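Local coordinates for putative cytochrome P450 120 (Synechocystis sp., PDB 2VE3), which binds heme and retinoic acid and is probably a cytochrome P450 monooxygenase that uses molecular oxygen to oxidise its substrate, at residues P316-I326 and P337-S347. Sequence-based numbering, arbitrary orientation.
With HEM (protoporphyrin IX containing Fe), chain C; REA (retinoic acid), chain D.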
ATOM      1  N   PRO A 316      -0.295  -8.459  -3.992  1.00 14.84           N
ATOM      2  CA  PRO A 316       0.070  -7.039  -3.962  1.00 15.22           C
ATOM      3  C   PRO A 316      -0.859  -6.268  -2.996  1.00 15.00           C
ATOM      4  O   PRO A 316      -2.093  -6.409  -3.067  1.00 14.81           O
ATOM      5  CB  PRO A 316      -0.135  -6.585  -5.422  1.00 14.87           C
ATOM      6  CG  PRO A 316      -0.465  -7.837  -6.209  1.00 14.09           C
ATOM      7  CD  PRO A 316      -1.003  -8.808  -5.233  1.00 15.25           C
ATOM      8  N   PRO A 317      -0.275  -5.475  -2.083  1.00 15.30           N
ATOM      9  CA  PRO A 317      -1.094  -4.759  -1.069  1.00 15.31           C
ATOM     10  C   PRO A 317      -2.079  -3.771  -1.690  1.00 15.61           C
ATOM     11  O   PRO A 317      -3.183  -3.571  -1.158  1.00 16.82           O
ATOM     12  CB  PRO A 317      -0.039  -3.992  -0.247  1.00 15.22           C
ATOM     13  CG  PRO A 317       1.222  -4.769  -0.456  1.00 15.79           C
ATOM     14  CD  PRO A 317       1.165  -5.207  -1.902  1.00 14.78           C
ATOM     15  N   VAL A 318      -1.668  -3.147  -2.791  1.00 15.27           N
ATOM     16  CA  VAL A 318      -2.460  -2.123  -3.494  1.00 14.91           C
ATOM     17  C   VAL A 318      -2.838  -2.732  -4.838  1.00 15.81           C
ATOM     18  O   VAL A 318      -1.952  -3.155  -5.595  1.00 15.51           O
ATOM     19  CB  VAL A 318      -1.658  -0.816  -3.705  1.00 14.44           C
ATOM     20  CG1 VAL A 318      -2.467   0.211  -4.526  1.00 13.95           C
ATOM     21  CG2 VAL A 318      -1.254  -0.220  -2.356  1.00 12.19           C
ATOM     22  N   GLY A 319      -4.144  -2.801  -5.107  1.00 15.64           N
ATOM     23  CA  GLY A 319      -4.662  -3.490  -6.287  1.00 16.08           C
ATOM     24  C   GLY A 319      -4.433  -2.785  -7.613  1.00 16.53           C
ATOM     25  O   GLY A 319      -4.274  -3.425  -8.660  1.00 15.23           O
ATOM     26  N   GLY A 320      -4.421  -1.455  -7.574  1.00 17.37           N
ATOM     27  CA  GLY A 320      -4.221  -0.679  -8.776  1.00 18.37           C
ATOM     28  C   GLY A 320      -4.470   0.793  -8.535  1.00 19.21           C
ATOM     29  O   GLY A 320      -4.822   1.187  -7.415  1.00 18.86           O
ATOM     30  N   GLY A 321      -4.309   1.582  -9.603  1.00 19.65           N
ATOM     31  CA  GLY A 321      -4.492   3.035  -9.592  1.00 19.81           C
ATOM     32  C   GLY A 321      -5.423   3.438 -10.723  1.00 20.55           C
ATOM     33  O   GLY A 321      -5.837   2.599 -11.521  1.00 20.49           O
ATOM     34  N   PHE A 322      -5.748   4.725 -10.785  1.00 20.61           N
ATOM     35  CA  PHE A 322      -6.693   5.276 -11.762  1.00 21.22           C
ATOM     36  C   PHE A 322      -6.176   6.568 -12.385  1.00 21.62           C
ATOM     37  O   PHE A 322      -5.482   7.348 -11.733  1.00 21.14           O
ATOM     38  CB  PHE A 322      -8.058   5.511 -11.120  1.00 21.24           C
ATOM     39  CG  PHE A 322      -8.627   4.290 -10.473  1.00 21.68           C
ATOM     40  CD1 PHE A 322      -9.560   3.509 -11.139  1.00 22.62           C
ATOM     41  CD2 PHE A 322      -8.210   3.906  -9.194  1.00 21.05           C
ATOM     42  CE1 PHE A 322     -10.083   2.360 -10.535  1.00 24.35           C
ATOM     43  CE2 PHE A 322      -8.724   2.762  -8.586  1.00 21.82           C
ATOM     44  CZ  PHE A 322      -9.648   1.986  -9.252  1.00 22.44           C
ATOM     45  N   ARG A 323      -6.489   6.752 -13.671  1.00 22.66           N
ATOM     46  CA  ARG A 323      -6.030   7.901 -14.460  1.00 23.44           C
ATOM     47  C   ARG A 323      -7.181   8.390 -15.316  1.00 24.37           C
ATOM     48  O   ARG A 323      -7.917   7.583 -15.871  1.00 24.67           O
ATOM     49  CB  ARG A 323      -4.855   7.504 -15.377  1.00 23.21           C
ATOM     50  CG  ARG A 323      -3.635   6.908 -14.672  1.00 22.44           C
ATOM     51  CD  ARG A 323      -2.852   7.932 -13.861  1.00 20.55           C
ATOM     52  NE  ARG A 323      -1.617   7.385 -13.289  1.00 19.81           N
ATOM     53  CZ  ARG A 323      -1.514   6.822 -12.081  1.00 19.45           C
ATOM     54  NH1 ARG A 323      -2.568   6.726 -11.278  1.00 18.60           N
ATOM     55  NH2 ARG A 323      -0.340   6.374 -11.656  1.00 20.23           N
ATOM     56  N   GLU A 324      -7.356   9.702 -15.405  1.00 25.81           N
ATOM     57  CA  GLU A 324      -8.263  10.269 -16.392  1.00 27.58           C
ATOM     58  C   GLU A 324      -7.493  10.481 -17.694  1.00 28.19           C
ATOM     59  O   GLU A 324      -6.352  10.942 -17.674  1.00 28.13           O
ATOM     60  CB  GLU A 324      -8.866  11.603 -15.921  1.00 27.55           C
ATOM     61  CG  GLU A 324      -9.945  12.121 -16.879  1.00 28.07           C
ATOM     62  CD  GLU A 324     -10.471  13.504 -16.551  1.00 28.91           C
ATOM     63  OE1 GLU A 324     -10.373  13.940 -15.384  1.00 30.07           O
ATOM     64  OE2 GLU A 324     -11.004  14.153 -17.482  1.00 30.21           O
ATOM     65  N   LEU A 325      -8.109  10.136 -18.817  1.00 29.14           N
ATOM     66  CA  LEU A 325      -7.530  10.483 -20.111  1.00 30.45           C
ATOM     67  C   LEU A 325      -7.814  11.954 -20.391  1.00 31.38           C
ATOM     68  O   LEU A 325      -8.973  12.366 -20.399  1.00 31.46           O
ATOM     69  CB  LEU A 325      -8.114   9.608 -21.212  1.00 30.34           C
ATOM     70  CG  LEU A 325      -7.647   8.157 -21.263  1.00 30.05           C
ATOM     71  CD1 LEU A 325      -8.821   7.242 -21.641  1.00 29.51           C
ATOM     72  CD2 LEU A 325      -6.466   7.997 -22.222  1.00 30.03           C
ATOM     73  N   ILE A 326      -6.761  12.749 -20.565  1.00 32.65           N
ATOM     74  CA  ILE A 326      -6.924  14.174 -20.896  1.00 34.30           C
ATOM     75  C   ILE A 326      -6.679  14.443 -22.387  1.00 35.24           C
ATOM     76  O   ILE A 326      -7.053  15.495 -22.913  1.00 35.31           O
ATOM     77  CB  ILE A 326      -6.105  15.115 -19.966  1.00 34.45           C
ATOM     78  CG1 ILE A 326      -4.613  14.767 -19.982  1.00 34.58           C
ATOM     79  CG2 ILE A 326      -6.660  15.064 -18.531  1.00 34.24           C
ATOM     80  CD1 ILE A 326      -3.711  15.903 -19.517  1.00 34.58           C
ATOM     81  N   PRO A 337     -11.216   6.925 -25.049  1.00 26.69           N
ATOM     82  CA  PRO A 337     -11.796   8.270 -25.212  1.00 26.78           C
ATOM     83  C   PRO A 337     -11.418   9.286 -24.133  1.00 27.32           C
ATOM     84  O   PRO A 337     -11.382   8.969 -22.942  1.00 27.20           O
ATOM     85  CB  PRO A 337     -13.304   8.004 -25.199  1.00 26.93           C
ATOM     86  CG  PRO A 337     -13.448   6.479 -25.385  1.00 26.23           C
ATOM     87  CD  PRO A 337     -12.245   5.923 -24.726  1.00 26.13           C
ATOM     88  N   LYS A 338     -11.133  10.511 -24.568  1.00 27.88           N
ATOM     89  CA  LYS A 338     -10.858  11.629 -23.662  1.00 28.05           C
ATOM     90  C   LYS A 338     -11.901  11.741 -22.534  1.00 27.79           C
ATOM     91  O   LYS A 338     -13.110  11.692 -22.782  1.00 28.29           O
ATOM     92  CB  LYS A 338     -10.767  12.931 -24.471  1.00 28.14           C
ATOM     93  CG  LYS A 338     -10.753  14.194 -23.634  1.00 29.27           C
ATOM     94  CD  LYS A 338     -10.237  15.375 -24.417  1.00 31.92           C
ATOM     95  CE  LYS A 338     -10.250  16.623 -23.564  1.00 33.33           C
ATOM     96  NZ  LYS A 338     -11.650  17.011 -23.207  1.00 36.92           N
ATOM     97  N   GLY A 339     -11.430  11.872 -21.293  1.00 27.29           N
ATOM     98  CA  GLY A 339     -12.327  12.070 -20.151  1.00 26.86           C
ATOM     99  C   GLY A 339     -12.821  10.791 -19.491  1.00 26.54           C
ATOM    100  O   GLY A 339     -13.383  10.817 -18.386  1.00 26.43           O
ATOM    101  N   TRP A 340     -12.638   9.668 -20.174  1.00 25.95           N
ATOM    102  CA  TRP A 340     -12.885   8.371 -19.570  1.00 25.50           C
ATOM    103  C   TRP A 340     -11.693   8.097 -18.668  1.00 24.74           C
ATOM    104  O   TRP A 340     -10.629   8.708 -18.839  1.00 24.59           O
ATOM    105  CB  TRP A 340     -12.940   7.289 -20.641  1.00 26.13           C
ATOM    106  CG  TRP A 340     -14.202   7.201 -21.445  1.00 26.26           C
ATOM    107  CD1 TRP A 340     -14.986   8.236 -21.899  1.00 26.45           C
ATOM    108  CD2 TRP A 340     -14.781   5.998 -21.961  1.00 26.16           C
ATOM    109  NE1 TRP A 340     -16.045   7.735 -22.632  1.00 26.62           N
ATOM    110  CE2 TRP A 340     -15.934   6.367 -22.692  1.00 27.96           C
ATOM    111  CE3 TRP A 340     -14.448   4.641 -21.858  1.00 27.60           C
ATOM    112  CZ2 TRP A 340     -16.750   5.420 -23.324  1.00 27.20           C
ATOM    113  CZ3 TRP A 340     -15.256   3.704 -22.473  1.00 27.11           C
ATOM    114  CH2 TRP A 340     -16.394   4.096 -23.198  1.00 27.56           C
ATOM    115  N   LEU A 341     -11.871   7.174 -17.726  1.00 23.65           N
ATOM    116  CA  LEU A 341     -10.783   6.720 -16.867  1.00 23.00           C
ATOM    117  C   LEU A 341     -10.171   5.398 -17.330  1.00 22.78           C
ATOM    118  O   LEU A 341     -10.848   4.559 -17.916  1.00 22.74           O
ATOM    119  CB  LEU A 341     -11.280   6.533 -15.435  1.00 22.90           C
ATOM    120  CG  LEU A 341     -11.149   7.635 -14.398  1.00 23.12           C
ATOM    121  CD1 LEU A 341     -11.574   8.994 -14.928  1.00 22.73           C
ATOM    122  CD2 LEU A 341     -11.955   7.234 -13.166  1.00 22.32           C
ATOM    123  N   VAL A 342      -8.884   5.238 -17.040  1.00 22.12           N
ATOM    124  CA  VAL A 342      -8.170   3.990 -17.203  1.00 22.41           C
ATOM    125  C   VAL A 342      -7.730   3.542 -15.821  1.00 22.13           C
ATOM    126  O   VAL A 342      -7.296   4.362 -15.000  1.00 22.23           O
ATOM    127  CB  VAL A 342      -6.899   4.167 -18.103  1.00 22.64           C
ATOM    128  CG1 VAL A 342      -6.193   2.836 -18.339  1.00 23.48           C
ATOM    129  CG2 VAL A 342      -7.266   4.799 -19.414  1.00 23.30           C
ATOM    130  N   SER A 343      -7.856   2.243 -15.557  1.00 21.92           N
ATOM    131  CA  SER A 343      -7.342   1.636 -14.328  1.00 20.98           C
ATOM    132  C   SER A 343      -6.305   0.577 -14.649  1.00 21.19           C
ATOM    133  O   SER A 343      -6.583  -0.354 -15.419  1.00 21.02           O
ATOM    134  CB  SER A 343      -8.467   0.986 -13.527  1.00 21.08           C
ATOM    135  OG  SER A 343      -7.961   0.409 -12.331  1.00 20.45           O
ATOM    136  N   TYR A 344      -5.125   0.699 -14.038  1.00 20.56           N
ATOM    137  CA  TYR A 344      -4.074  -0.279 -14.239  1.00 20.35           C
ATOM    138  C   TYR A 344      -4.121  -1.235 -13.058  1.00 20.30           C
ATOM    139  O   TYR A 344      -4.116  -0.810 -11.903  1.00 20.11           O
ATOM    140  CB  TYR A 344      -2.689   0.376 -14.448  1.00 19.95           C
ATOM    141  CG  TYR A 344      -2.019   0.914 -13.196  1.00 19.54           C
ATOM    142  CD1 TYR A 344      -1.121   0.126 -12.462  1.00 19.67           C
ATOM    143  CD2 TYR A 344      -2.265   2.218 -12.758  1.00 16.79           C
ATOM    144  CE1 TYR A 344      -0.500   0.629 -11.296  1.00 18.03           C
ATOM    145  CE2 TYR A 344      -1.655   2.720 -11.618  1.00 18.08           C
ATOM    146  CZ  TYR A 344      -0.784   1.918 -10.886  1.00 17.92           C
ATOM    147  OH  TYR A 344      -0.187   2.423  -9.779  1.00 16.42           O
ATOM    148  N   GLN A 345      -4.213  -2.524 -13.364  1.00 19.91           N
ATOM    149  CA  GLN A 345      -4.460  -3.535 -12.345  1.00 19.93           C
ATOM    150  C   GLN A 345      -3.191  -4.322 -12.061  1.00 19.60           C
ATOM    151  O   GLN A 345      -2.769  -5.169 -12.865  1.00 19.67           O
ATOM    152  CB  GLN A 345      -5.605  -4.454 -12.765  1.00 19.78           C
ATOM    153  CG  GLN A 345      -6.964  -3.739 -12.831  1.00 21.42           C
ATOM    154  CD  GLN A 345      -7.480  -3.385 -11.438  1.00 24.84           C
ATOM    155  OE1 GLN A 345      -7.670  -4.268 -10.598  1.00 25.36           O
ATOM    156  NE2 GLN A 345      -7.663  -2.089 -11.176  1.00 23.03           N
ATOM    157  N   ILE A 346      -2.581  -3.999 -10.927  1.00 18.77           N
ATOM    158  CA  ILE A 346      -1.347  -4.641 -10.465  1.00 18.54           C
ATOM    159  C   ILE A 346      -1.605  -6.131 -10.165  1.00 19.44           C
ATOM    160  O   ILE A 346      -0.799  -6.993 -10.502  1.00 20.34           O
ATOM    161  CB  ILE A 346      -0.774  -3.926  -9.206  1.00 17.54           C
ATOM    162  CG1 ILE A 346      -0.522  -2.445  -9.489  1.00 14.73           C
ATOM    163  CG2 ILE A 346       0.507  -4.625  -8.693  1.00 15.56           C
ATOM    164  CD1 ILE A 346      -0.304  -1.618  -8.248  1.00 11.57           C
ATOM    165  N   SER A 347      -2.736  -6.421  -9.544  1.00 20.02           N
ATOM    166  CA  SER A 347      -3.131  -7.800  -9.277  1.00 20.96           C
ATOM    167  C   SER A 347      -3.193  -8.644 -10.560  1.00 20.69           C
ATOM    168  O   SER A 347      -2.748  -9.781 -10.565  1.00 21.15           O
ATOM    169  CB  SER A 347      -4.469  -7.824  -8.530  1.00 21.15           C
ATOM    170  OG  SER A 347      -5.417  -6.975  -9.174  1.00 24.40           O
TER
HETATM  171  CHA HEM C1444       1.715   5.760  -4.198  1.00 15.28           C
HETATM  172  CHB HEM C1444       1.873   0.972  -3.371  1.00 15.04           C
HETATM  173  CHC HEM C1444       3.612   1.781   1.100  1.00 14.33           C
HETATM  174  CHD HEM C1444       2.938   6.520   0.505  1.00 15.48           C
HETATM  175  C1A HEM C1444       1.614   4.389  -4.397  1.00 15.75           C
HETATM  176  C2A HEM C1444       1.179   3.701  -5.599  1.00 16.53           C
HETATM  177  C3A HEM C1444       1.244   2.375  -5.363  1.00 15.64           C
HETATM  178  C4A HEM C1444       1.693   2.189  -4.005  1.00 14.57           C
HETATM  179  CMA HEM C1444       0.883   1.224  -6.320  1.00 12.91           C
HETATM  180  CAA HEM C1444       0.778   4.388  -6.926  1.00 17.66           C
HETATM  181  CBA HEM C1444      -0.722   4.647  -7.029  1.00 22.28           C
HETATM  182  CGA HEM C1444      -0.952   5.471  -8.279  1.00 23.09           C
HETATM  183  O1A HEM C1444      -0.656   4.943  -9.391  1.00 24.72           O
HETATM  184  O2A HEM C1444      -1.427   6.639  -8.164  1.00 20.81           O
HETATM  185  C1B HEM C1444       2.397   0.773  -2.108  1.00 12.51           C
HETATM  186  C2B HEM C1444       2.757  -0.505  -1.510  1.00 12.92           C
HETATM  187  C3B HEM C1444       3.247  -0.278  -0.273  1.00 12.23           C
HETATM  188  C4B HEM C1444       3.201   1.145  -0.056  1.00 13.05           C
HETATM  189  CMB HEM C1444       2.601  -1.869  -2.218  1.00 10.82           C
HETATM  190  CAB HEM C1444       3.755  -1.297   0.798  1.00 15.23           C
HETATM  191  CBB HEM C1444       4.416  -2.424   0.493  1.00 16.01           C
HETATM  192  C1C HEM C1444       3.636   3.136   1.332  1.00 13.00           C
HETATM  193  C2C HEM C1444       4.156   3.798   2.511  1.00 13.34           C
HETATM  194  C3C HEM C1444       3.974   5.116   2.353  1.00 14.01           C
HETATM  195  C4C HEM C1444       3.311   5.317   1.064  1.00 14.88           C
HETATM  196  CMC HEM C1444       4.838   3.083   3.710  1.00 12.86           C
HETATM  197  CAC HEM C1444       4.402   6.252   3.327  1.00 15.51           C
HETATM  198  CBC HEM C1444       3.789   6.506   4.488  1.00 17.19           C
HETATM  199  C1D HEM C1444       2.467   6.743  -0.773  1.00 14.67           C
HETATM  200  C2D HEM C1444       1.983   8.014  -1.243  1.00 16.13           C
HETATM  201  C3D HEM C1444       1.591   7.787  -2.708  1.00 14.38           C
HETATM  202  C4D HEM C1444       1.908   6.398  -2.984  1.00 15.82           C
HETATM  203  CMD HEM C1444       1.876   9.326  -0.424  1.00 16.86           C
HETATM  204  CAD HEM C1444       1.006   8.813  -3.705  1.00 15.12           C
HETATM  205  CBD HEM C1444       2.110   9.204  -4.685  1.00 14.58           C
HETATM  206  CGD HEM C1444       1.606  10.234  -5.668  1.00 17.76           C
HETATM  207  O1D HEM C1444       2.466  10.831  -6.364  1.00 18.96           O
HETATM  208  O2D HEM C1444       0.367  10.477  -5.771  1.00 19.97           O
HETATM  209  NA  HEM C1444       1.916   3.438  -3.453  1.00 14.51           N
HETATM  210  NB  HEM C1444       2.666   1.759  -1.184  1.00 13.52           N
HETATM  211  NC  HEM C1444       3.116   4.086   0.469  1.00 14.17           N
HETATM  212  ND  HEM C1444       2.424   5.819  -1.821  1.00 15.52           N
HETATM  213 FE   HEM C1444       2.820   3.763  -1.561  1.00 15.89          FE
HETATM  214  C1  REA D1445      -1.981   4.530  -1.417  1.00  9.60           C
HETATM  215  C2  REA D1445      -1.521   5.957  -1.134  1.00  9.23           C
HETATM  216  C3  REA D1445      -2.092   6.912  -2.182  1.00 11.87           C
HETATM  217  C4  REA D1445      -3.609   6.996  -2.040  1.00 12.61           C
HETATM  218  C5  REA D1445      -4.262   5.643  -1.846  1.00 12.64           C
HETATM  219  C6  REA D1445      -3.516   4.497  -1.545  1.00 11.85           C
HETATM  220  C7  REA D1445      -4.239   3.236  -1.342  1.00 12.87           C
HETATM  221  C8  REA D1445      -4.732   2.488  -2.498  1.00 13.46           C
HETATM  222  C9  REA D1445      -5.588   1.307  -2.256  1.00 15.97           C
HETATM  223  C10 REA D1445      -6.406   0.887  -3.374  1.00 17.23           C
HETATM  224  C11 REA D1445      -6.561  -0.491  -3.804  1.00 19.25           C
HETATM  225  C12 REA D1445      -7.062  -0.583  -5.175  1.00 21.37           C
HETATM  226  C13 REA D1445      -8.160  -1.467  -5.566  1.00 23.82           C
HETATM  227  C14 REA D1445      -8.400  -1.495  -6.954  1.00 26.04           C
HETATM  228  C15 REA D1445      -8.978  -2.615  -7.673  1.00 27.61           C
HETATM  229  C16 REA D1445      -1.375   4.035  -2.744  1.00 10.58           C
HETATM  230  C17 REA D1445      -1.486   3.666  -0.257  1.00  9.65           C
HETATM  231  C18 REA D1445      -5.765   5.575  -1.962  1.00 14.68           C
HETATM  232  C19 REA D1445      -5.659   0.595  -0.927  1.00 15.51           C
HETATM  233  C20 REA D1445      -8.953  -2.244  -4.547  1.00 24.88           C
HETATM  234  O1  REA D1445      -9.241  -3.680  -7.090  1.00 32.86           O
HETATM  235  O2  REA D1445      -9.215  -2.512  -8.886  1.00 28.91           O
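Leu325 lays CD1 against Val342 CG2 (3.7 Å), with the CB of Trp340 a little farther off; Val342 also touches Leu68 of helix 62-68. At the other end of the strand pair, Ile346 slides past Pro316 and puts CD1 on the heme methyl CMA. Between them the Tyr344 ring lies over the backbone of Gly321, whose N sits 3.5 Å above the ring plane, offset toward its rim; a CB on Gly321 would run into Tyr344 CE2. Antiparallel backbone bonds join Arg323 to Val342 in both directions. Gly321 O accepts from Tyr344 N and, from the opposite face of its plane, from Ser343 OG. That hydroxyl also takes an N-H from Gln345 NE2, which, through a bend at chi2 (-71°), reaches retinoate O2 (2.8 Å). On the sheet face of Tyr344 and Arg323, Tyr344 OH and Arg323 NH2 (2.7 Å) both grip heme O1A, while Arg323 NH1 donates to Phe322 O from above the carbonyl plane. Were Arg323 an alanine, heme O1A would probably keep Tyr344 OH but lose its guanidinium partner. This antiparallel pair, one face on a heme propionate and the other on bound retinoic acid, belongs to the P450 beta-sheet beside the active site.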